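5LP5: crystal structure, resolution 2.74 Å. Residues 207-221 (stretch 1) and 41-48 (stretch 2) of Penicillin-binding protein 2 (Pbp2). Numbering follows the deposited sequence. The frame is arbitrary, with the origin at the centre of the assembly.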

ATOM      1  N   ILE A 207     -24.242   0.125  -5.994  1.00 49.41           N
ATOM      2  CA  ILE A 207     -25.424  -0.722  -5.851  1.00 51.43           C
ATOM      3  C   ILE A 207     -25.854  -1.239  -7.220  1.00 54.40           C
ATOM      4  O   ILE A 207     -25.969  -0.473  -8.176  1.00 52.47           O
ATOM      5  CB  ILE A 207     -26.598   0.051  -5.241  1.00 52.48           C
ATOM      6  CG1 ILE A 207     -26.189   0.676  -3.906  1.00 53.73           C
ATOM      7  CG2 ILE A 207     -27.780  -0.863  -5.001  1.00 52.54           C
ATOM      8  CD1 ILE A 207     -27.290   1.470  -3.238  1.00 55.93           C
ATOM      9  N   MET A 208     -26.115  -2.542  -7.298  1.00 58.10           N
ATOM     10  CA  MET A 208     -26.296  -3.230  -8.572  1.00 64.34           C
ATOM     11  C   MET A 208     -27.485  -4.171  -8.575  1.00 72.44           C
ATOM     12  O   MET A 208     -27.789  -4.808  -7.568  1.00 79.67           O
ATOM     13  CB  MET A 208     -25.052  -4.043  -8.889  1.00 64.22           C
ATOM     14  CG  MET A 208     -23.799  -3.206  -8.952  1.00 64.95           C
ATOM     15  SD  MET A 208     -22.465  -4.191  -9.588  1.00 71.91           S
ATOM     16  CE  MET A 208     -22.089  -5.197  -8.158  1.00 74.61           C
ATOM     17  N   ARG A 209     -28.149  -4.263  -9.723  1.00 78.57           N
ATOM     18  CA  ARG A 209     -29.188  -5.275  -9.950  1.00 81.70           C
ATOM     19  C   ARG A 209     -28.527  -6.651 -10.176  1.00 78.84           C
ATOM     20  O   ARG A 209     -27.510  -6.770 -10.861  1.00 69.08           O
ATOM     21  CB  ARG A 209     -30.084  -4.882 -11.136  1.00 86.80           C
ATOM     22  CG  ARG A 209     -31.306  -5.782 -11.314  1.00 90.48           C
ATOM     23  CD  ARG A 209     -32.229  -5.263 -12.393  1.00 92.04           C
ATOM     24  NE  ARG A 209     -32.788  -3.971 -12.022  1.00 93.31           N
ATOM     25  CZ  ARG A 209     -33.374  -3.130 -12.867  1.00 96.27           C
ATOM     26  NH1 ARG A 209     -33.493  -3.425 -14.161  1.00 98.53           N
ATOM     27  NH2 ARG A 209     -33.845  -1.978 -12.412  1.00 97.02           N
ATOM     28  N   VAL A 210     -29.112  -7.687  -9.574  1.00 81.78           N
ATOM     29  CA  VAL A 210     -28.595  -9.046  -9.674  1.00 84.13           C
ATOM     30  C   VAL A 210     -29.727 -10.030  -9.960  1.00 92.04           C
ATOM     31  O   VAL A 210     -30.909  -9.755  -9.694  1.00 97.67           O
ATOM     32  CB  VAL A 210     -27.861  -9.483  -8.379  1.00 84.98           C
ATOM     33  CG1 VAL A 210     -26.581  -8.673  -8.182  1.00 83.42           C
ATOM     34  CG2 VAL A 210     -28.779  -9.378  -7.151  1.00 84.73           C
ATOM     35  N   ASN A 211     -29.353 -11.182 -10.514  1.00 91.15           N
ATOM     36  CA  ASN A 211     -30.295 -12.294 -10.735  1.00 92.20           C
ATOM     37  C   ASN A 211     -30.153 -13.332  -9.620  1.00 95.36           C
ATOM     38  O   ASN A 211     -29.414 -13.112  -8.662  1.00100.33           O
ATOM     39  CB  ASN A 211     -30.090 -12.925 -12.122  1.00 88.39           C
ATOM     40  CG  ASN A 211     -28.623 -13.066 -12.506  1.00 82.38           C
ATOM     41  OD1 ASN A 211     -27.834 -13.708 -11.810  1.00 74.28           O
ATOM     42  ND2 ASN A 211     -28.252 -12.454 -13.632  1.00 87.22           N
ATOM     43  N   ALA A 212     -30.870 -14.447  -9.722  1.00 99.11           N
ATOM     44  CA  ALA A 212     -30.771 -15.519  -8.716  1.00 98.34           C
ATOM     45  C   ALA A 212     -29.339 -16.082  -8.601  1.00 97.82           C
ATOM     46  O   ALA A 212     -28.852 -16.322  -7.490  1.00 87.32           O
ATOM     47  CB  ALA A 212     -31.761 -16.625  -9.020  1.00 99.29           C
ATOM     48  N   LEU A 213     -28.659 -16.239  -9.744  1.00100.46           N
ATOM     49  CA  LEU A 213     -27.252 -16.704  -9.782  1.00 99.02           C
ATOM     50  C   LEU A 213     -26.307 -15.706  -9.084  1.00 98.98           C
ATOM     51  O   LEU A 213     -25.088 -15.895  -9.060  1.00 98.80           O
ATOM     52  CB  LEU A 213     -26.768 -16.940 -11.235  1.00 97.95           C
ATOM     53  CG  LEU A 213     -27.350 -18.057 -12.130  1.00 95.74           C
ATOM     54  CD1 LEU A 213     -28.658 -17.620 -12.804  1.00 92.86           C
ATOM     55  CD2 LEU A 213     -26.322 -18.485 -13.178  1.00 88.31           C
ATOM     56  N   ASN A 214     -26.885 -14.635  -8.539  1.00100.43           N
ATOM     57  CA  ASN A 214     -26.167 -13.541  -7.871  1.00101.39           C
ATOM     58  C   ASN A 214     -25.048 -12.943  -8.734  1.00102.56           C
ATOM     59  O   ASN A 214     -23.972 -12.595  -8.248  1.00104.27           O
ATOM     60  CB  ASN A 214     -25.657 -13.941  -6.482  1.00 96.60           C
ATOM     61  CG  ASN A 214     -25.326 -12.725  -5.603  1.00 90.00           C
ATOM     62  OD1 ASN A 214     -25.999 -11.693  -5.648  1.00 81.83           O
ATOM     63  ND2 ASN A 214     -24.278 -12.845  -4.805  1.00 83.82           N
ATOM     64  N   GLN A 215     -25.343 -12.789 -10.016  1.00106.07           N
ATOM     65  CA  GLN A 215     -24.432 -12.123 -10.933  1.00107.46           C
ATOM     66  C   GLN A 215     -24.893 -10.688 -11.160  1.00106.74           C
ATOM     67  O   GLN A 215     -26.039 -10.339 -10.871  1.00102.12           O
ATOM     68  CB  GLN A 215     -24.375 -12.865 -12.262  1.00109.79           C
ATOM     69  CG  GLN A 215     -24.253 -14.372 -12.118  1.00107.73           C
ATOM     70  CD  GLN A 215     -23.703 -15.016 -13.354  1.00105.09           C
ATOM     71  OE1 GLN A 215     -22.605 -14.681 -13.777  1.00107.52           O
ATOM     72  NE2 GLN A 215     -24.453 -15.944 -13.942  1.00103.40           N
ATOM     73  N   GLU A 216     -23.990  -9.869 -11.686  1.00104.22           N
ATOM     74  CA  GLU A 216     -24.233  -8.439 -11.821  1.00101.39           C
ATOM     75  C   GLU A 216     -24.954  -8.134 -13.118  1.00 97.61           C
ATOM     76  O   GLU A 216     -24.636  -8.698 -14.163  1.00 88.79           O
ATOM     77  CB  GLU A 216     -22.913  -7.661 -11.765  1.00104.02           C
ATOM     78  CG  GLU A 216     -22.167  -7.800 -10.447  1.00105.55           C
ATOM     79  CD  GLU A 216     -20.993  -8.760 -10.505  1.00107.29           C
ATOM     80  OE1 GLU A 216     -21.020  -9.745 -11.281  1.00100.26           O
ATOM     81  OE2 GLU A 216     -20.030  -8.514  -9.755  1.00117.13           O
ATOM     82  N   LEU A 217     -25.935  -7.243 -13.035  1.00 98.82           N
ATOM     83  CA  LEU A 217     -26.625  -6.720 -14.212  1.00 94.91           C
ATOM     84  C   LEU A 217     -26.338  -5.209 -14.286  1.00 87.57           C
ATOM     85  O   LEU A 217     -25.168  -4.793 -14.255  1.00 80.37           O
ATOM     86  CB  LEU A 217     -28.126  -7.029 -14.134  1.00 98.66           C
ATOM     87  CG  LEU A 217     -28.478  -8.522 -14.000  1.00102.15           C
ATOM     88  CD1 LEU A 217     -29.939  -8.722 -13.624  1.00103.28           C
ATOM     89  CD2 LEU A 217     -28.159  -9.280 -15.277  1.00101.33           C
ATOM     90  N   ALA A 218     -27.380  -4.386 -14.376  1.00 80.72           N
ATOM     91  CA  ALA A 218     -27.188  -2.943 -14.402  1.00 76.49           C
ATOM     92  C   ALA A 218     -26.622  -2.416 -13.080  1.00 70.83           C
ATOM     93  O   ALA A 218     -26.966  -2.899 -12.002  1.00 69.61           O
ATOM     94  CB  ALA A 218     -28.500  -2.246 -14.721  1.00 79.76           C
ATOM     95  N   THR A 219     -25.743  -1.426 -13.171  1.00 61.94           N
ATOM     96  CA  THR A 219     -25.401  -0.591 -12.029  1.00 54.10           C
ATOM     97  C   THR A 219     -26.574   0.357 -11.826  1.00 51.58           C
ATOM     98  O   THR A 219     -27.003   1.020 -12.752  1.00 51.25           O
ATOM     99  CB  THR A 219     -24.116   0.207 -12.296  1.00 53.46           C
ATOM    100  OG1 THR A 219     -23.041  -0.695 -12.585  1.00 54.84           O
ATOM    101  CG2 THR A 219     -23.726   1.008 -11.108  1.00 52.72           C
ATOM    102  N   LEU A 220     -27.114   0.403 -10.616  1.00 51.00           N
ATOM    103  CA  LEU A 220     -28.269   1.267 -10.313  1.00 51.17           C
ATOM    104  C   LEU A 220     -27.862   2.595  -9.691  1.00 46.90           C
ATOM    105  O   LEU A 220     -28.565   3.591  -9.825  1.00 44.77           O
ATOM    106  CB  LEU A 220     -29.226   0.553  -9.356  1.00 54.67           C
ATOM    107  CG  LEU A 220     -29.797  -0.783  -9.848  1.00 57.29           C
ATOM    108  CD1 LEU A 220     -30.400  -1.571  -8.707  1.00 58.65           C
ATOM    109  CD2 LEU A 220     -30.818  -0.572 -10.950  1.00 60.16           C
ATOM    110  N   GLU A 221     -26.752   2.574  -8.961  1.00 44.51           N
ATOM    111  CA  GLU A 221     -26.206   3.744  -8.283  1.00 42.39           C
ATOM    112  C   GLU A 221     -24.685   3.572  -8.179  1.00 40.22           C
ATOM    113  O   GLU A 221     -24.174   2.464  -8.016  1.00 37.23           O
ATOM    114  CB  GLU A 221     -26.839   3.874  -6.893  1.00 41.77           C
ATOM    115  CG  GLU A 221     -26.361   5.023  -6.030  1.00 41.65           C
ATOM    116  CD  GLU A 221     -27.175   5.164  -4.717  1.00 42.18           C
ATOM    117  OE1 GLU A 221     -28.040   4.322  -4.405  1.00 42.32           O
ATOM    118  OE2 GLU A 221     -26.966   6.132  -3.966  1.00 41.55           O
TER
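Stretch 2, residues 41-48: RNMTKKEF

Stretch 1 is a β-hairpin: strand 207-210 turns through a type I turn from Asn211 to Asn214 and returns as strand 216-221. Stretch 2 adds a third strand along the free edge of 207-210, running antiparallel to it, with 143° between the two N-to-C directions and 4.6 Å between the axes at closest approach. The register is fixed at Met208 and Lys45, whose CA atoms lie 5.2 Å apart. Met208 N donates to Lys45 O at 2.8 Å, and Lys45 N returns a weak, bent bond to Met208 O at 2.9 Å. The same carbonyls receive CA-H contacts, Ile207 CA to Lys45 O and Thr44 CA to Met208 O, both 3.4 Å.

Side chains then alternate between the faces. Met208, Val210, Met43 and Lys45 share one, and here Lys45 is the most covered residue, losing 115 Å² to stretch 1. Its chi1, chi2 and chi3 are all t, so the extended chain lays its methylenes along stretch 1: Lys45 CB meets Val210 CG1 at 3.7 Å, and Lys45 CD lies 3.8 Å from Asn214 OD1. That reach brings the ammonium within reach of two carboxylates, in long salt bridges from Lys45 NZ to Glu216 OE2 (3.9 Å) and to Glu47 OE1 (3.6 Å). Met208, in m, t, m, curls so that its end comes nearer to stretch 2, placing Met208 CE 3.7 Å from Lys45 NZ and 3.3 Å from Glu47 OE1. Val210, with chi1 m, sets Val210 CG2 4.2 Å from Met43 CG.

The face of Ile207, Arg209, Thr44 and Lys46 is more loosely packed. Leu220, from the return strand, brings Leu220 CD1 to 3.8 Å from Thr44 CG2, while Ile207 CG1 is 4.2 Å from Lys46 CG before the all-t lysine leads its end away. The rule is economical: backbone bonds set the register, and one extended lysine combines apolar cover with charge pairing.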

ATOM      1  N   ARG A  41     -39.473  -7.328 -10.291  1.00125.43           N
ATOM      2  CA  ARG A  41     -38.803  -6.551  -9.193  1.00125.60           C
ATOM      3  C   ARG A  41     -37.395  -7.117  -8.879  1.00130.52           C
ATOM      4  O   ARG A  41     -36.397  -6.397  -8.988  1.00137.66           O
ATOM      5  CB  ARG A  41     -39.660  -6.508  -7.906  1.00120.00           C
ATOM      6  CG  ARG A  41     -41.180  -6.610  -8.077  1.00118.16           C
ATOM      7  CD  ARG A  41     -41.895  -6.478  -6.733  1.00116.35           C
ATOM      8  NE  ARG A  41     -43.222  -7.118  -6.685  1.00114.40           N
ATOM      9  CZ  ARG A  41     -43.480  -8.339  -6.200  1.00111.98           C
ATOM     10  NH1 ARG A  41     -42.519  -9.107  -5.708  1.00111.08           N
ATOM     11  NH2 ARG A  41     -44.723  -8.808  -6.204  1.00111.90           N
ATOM     12  N   ASN A  42     -37.339  -8.401  -8.498  1.00126.42           N
ATOM     13  CA  ASN A  42     -36.094  -9.123  -8.125  1.00115.85           C
ATOM     14  C   ASN A  42     -35.497  -8.639  -6.801  1.00112.61           C
ATOM     15  O   ASN A  42     -36.202  -8.577  -5.793  1.00107.43           O
ATOM     16  CB  ASN A  42     -35.037  -9.077  -9.247  1.00111.28           C
ATOM     17  CG  ASN A  42     -35.134 -10.244 -10.197  1.00110.58           C
ATOM     18  OD1 ASN A  42     -35.816 -11.236  -9.932  1.00120.30           O
ATOM     19  ND2 ASN A  42     -34.422 -10.142 -11.309  1.00102.73           N
ATOM     20  N   MET A  43     -34.200  -8.329  -6.812  1.00109.01           N
ATOM     21  CA  MET A  43     -33.502  -7.794  -5.655  1.00104.75           C
ATOM     22  C   MET A  43     -32.146  -7.202  -6.058  1.00 91.25           C
ATOM     23  O   MET A  43     -31.604  -7.532  -7.108  1.00 79.75           O
ATOM     24  CB  MET A  43     -33.295  -8.900  -4.618  1.00115.31           C
ATOM     25  CG  MET A  43     -32.368 -10.022  -5.073  1.00117.87           C
ATOM     26  SD  MET A  43     -31.914 -11.177  -3.752  1.00124.51           S
ATOM     27  CE  MET A  43     -31.332 -10.130  -2.411  1.00110.63           C
ATOM     28  N   THR A  44     -31.589  -6.367  -5.182  1.00 84.07           N
ATOM     29  CA  THR A  44     -30.356  -5.626  -5.454  1.00 76.64           C
ATOM     30  C   THR A  44     -29.202  -6.053  -4.549  1.00 72.07           C
ATOM     31  O   THR A  44     -29.367  -6.905  -3.676  1.00 77.04           O
ATOM     32  CB  THR A  44     -30.582  -4.119  -5.257  1.00 75.29           C
ATOM     33  OG1 THR A  44     -30.660  -3.812  -3.856  1.00 72.37           O
ATOM     34  CG2 THR A  44     -31.874  -3.665  -5.962  1.00 77.80           C
ATOM     35  N   LYS A  45     -28.038  -5.450  -4.760  1.00 66.41           N
ATOM     36  CA  LYS A  45     -26.797  -5.871  -4.089  1.00 61.00           C
ATOM     37  C   LYS A  45     -25.804  -4.709  -3.986  1.00 55.77           C
ATOM     38  O   LYS A  45     -25.577  -4.003  -4.956  1.00 52.54           O
ATOM     39  CB  LYS A  45     -26.161  -7.023  -4.880  1.00 59.12           C
ATOM     40  CG  LYS A  45     -24.876  -7.565  -4.297  1.00 56.78           C
ATOM     41  CD  LYS A  45     -24.117  -8.395  -5.327  1.00 54.86           C
ATOM     42  CE  LYS A  45     -22.617  -8.351  -5.061  1.00 52.22           C
ATOM     43  NZ  LYS A  45     -21.847  -8.437  -6.321  1.00 50.96           N
ATOM     44  N   LYS A  46     -25.194  -4.544  -2.816  1.00 54.12           N
ATOM     45  CA  LYS A  46     -24.280  -3.417  -2.520  1.00 50.44           C
ATOM     46  C   LYS A  46     -22.823  -3.858  -2.436  1.00 50.10           C
ATOM     47  O   LYS A  46     -22.508  -4.982  -2.076  1.00 49.97           O
ATOM     48  CB  LYS A  46     -24.683  -2.773  -1.199  1.00 48.18           C
ATOM     49  CG  LYS A  46     -24.067  -1.425  -0.919  1.00 45.85           C
ATOM     50  CD  LYS A  46     -24.783  -0.720   0.232  1.00 45.87           C
ATOM     51  CE  LYS A  46     -24.358   0.747   0.366  1.00 46.14           C
ATOM     52  NZ  LYS A  46     -24.762   1.403   1.644  1.00 46.10           N
ATOM     53  N   GLU A  47     -21.933  -2.950  -2.772  1.00 53.03           N
ATOM     54  CA  GLU A  47     -20.515  -3.252  -2.787  1.00 57.49           C
ATOM     55  C   GLU A  47     -19.754  -1.981  -2.507  1.00 54.03           C
ATOM     56  O   GLU A  47     -19.871  -1.011  -3.259  1.00 52.98           O
ATOM     57  CB  GLU A  47     -20.110  -3.813  -4.146  1.00 65.07           C
ATOM     58  CG  GLU A  47     -18.754  -4.494  -4.167  1.00 72.87           C
ATOM     59  CD  GLU A  47     -18.718  -5.657  -5.151  1.00 86.86           C
ATOM     60  OE1 GLU A  47     -19.522  -5.656  -6.121  1.00 94.27           O
ATOM     61  OE2 GLU A  47     -17.890  -6.578  -4.946  1.00 96.14           O
ATOM     62  N   PHE A  48     -18.997  -1.968  -1.414  1.00 50.03           N
ATOM     63  CA  PHE A  48     -18.254  -0.771  -1.051  1.00 46.74           C
ATOM     64  C   PHE A  48     -16.968  -0.657  -1.861  1.00 43.84           C
ATOM     65  O   PHE A  48     -16.349  -1.654  -2.212  1.00 42.97           O
ATOM     66  CB  PHE A  48     -17.922  -0.766   0.436  1.00 45.96           C
ATOM     67  CG  PHE A  48     -19.113  -0.634   1.317  1.00 45.18           C
ATOM     68  CD1 PHE A  48     -19.730   0.586   1.487  1.00 45.68           C
ATOM     69  CD2 PHE A  48     -19.613  -1.733   1.981  1.00 45.48           C
ATOM     70  CE1 PHE A  48     -20.838   0.711   2.294  1.00 46.25           C
ATOM     71  CE2 PHE A  48     -20.711  -1.619   2.802  1.00 45.50           C
ATOM     72  CZ  PHE A  48     -21.328  -0.392   2.957  1.00 46.92           C
TER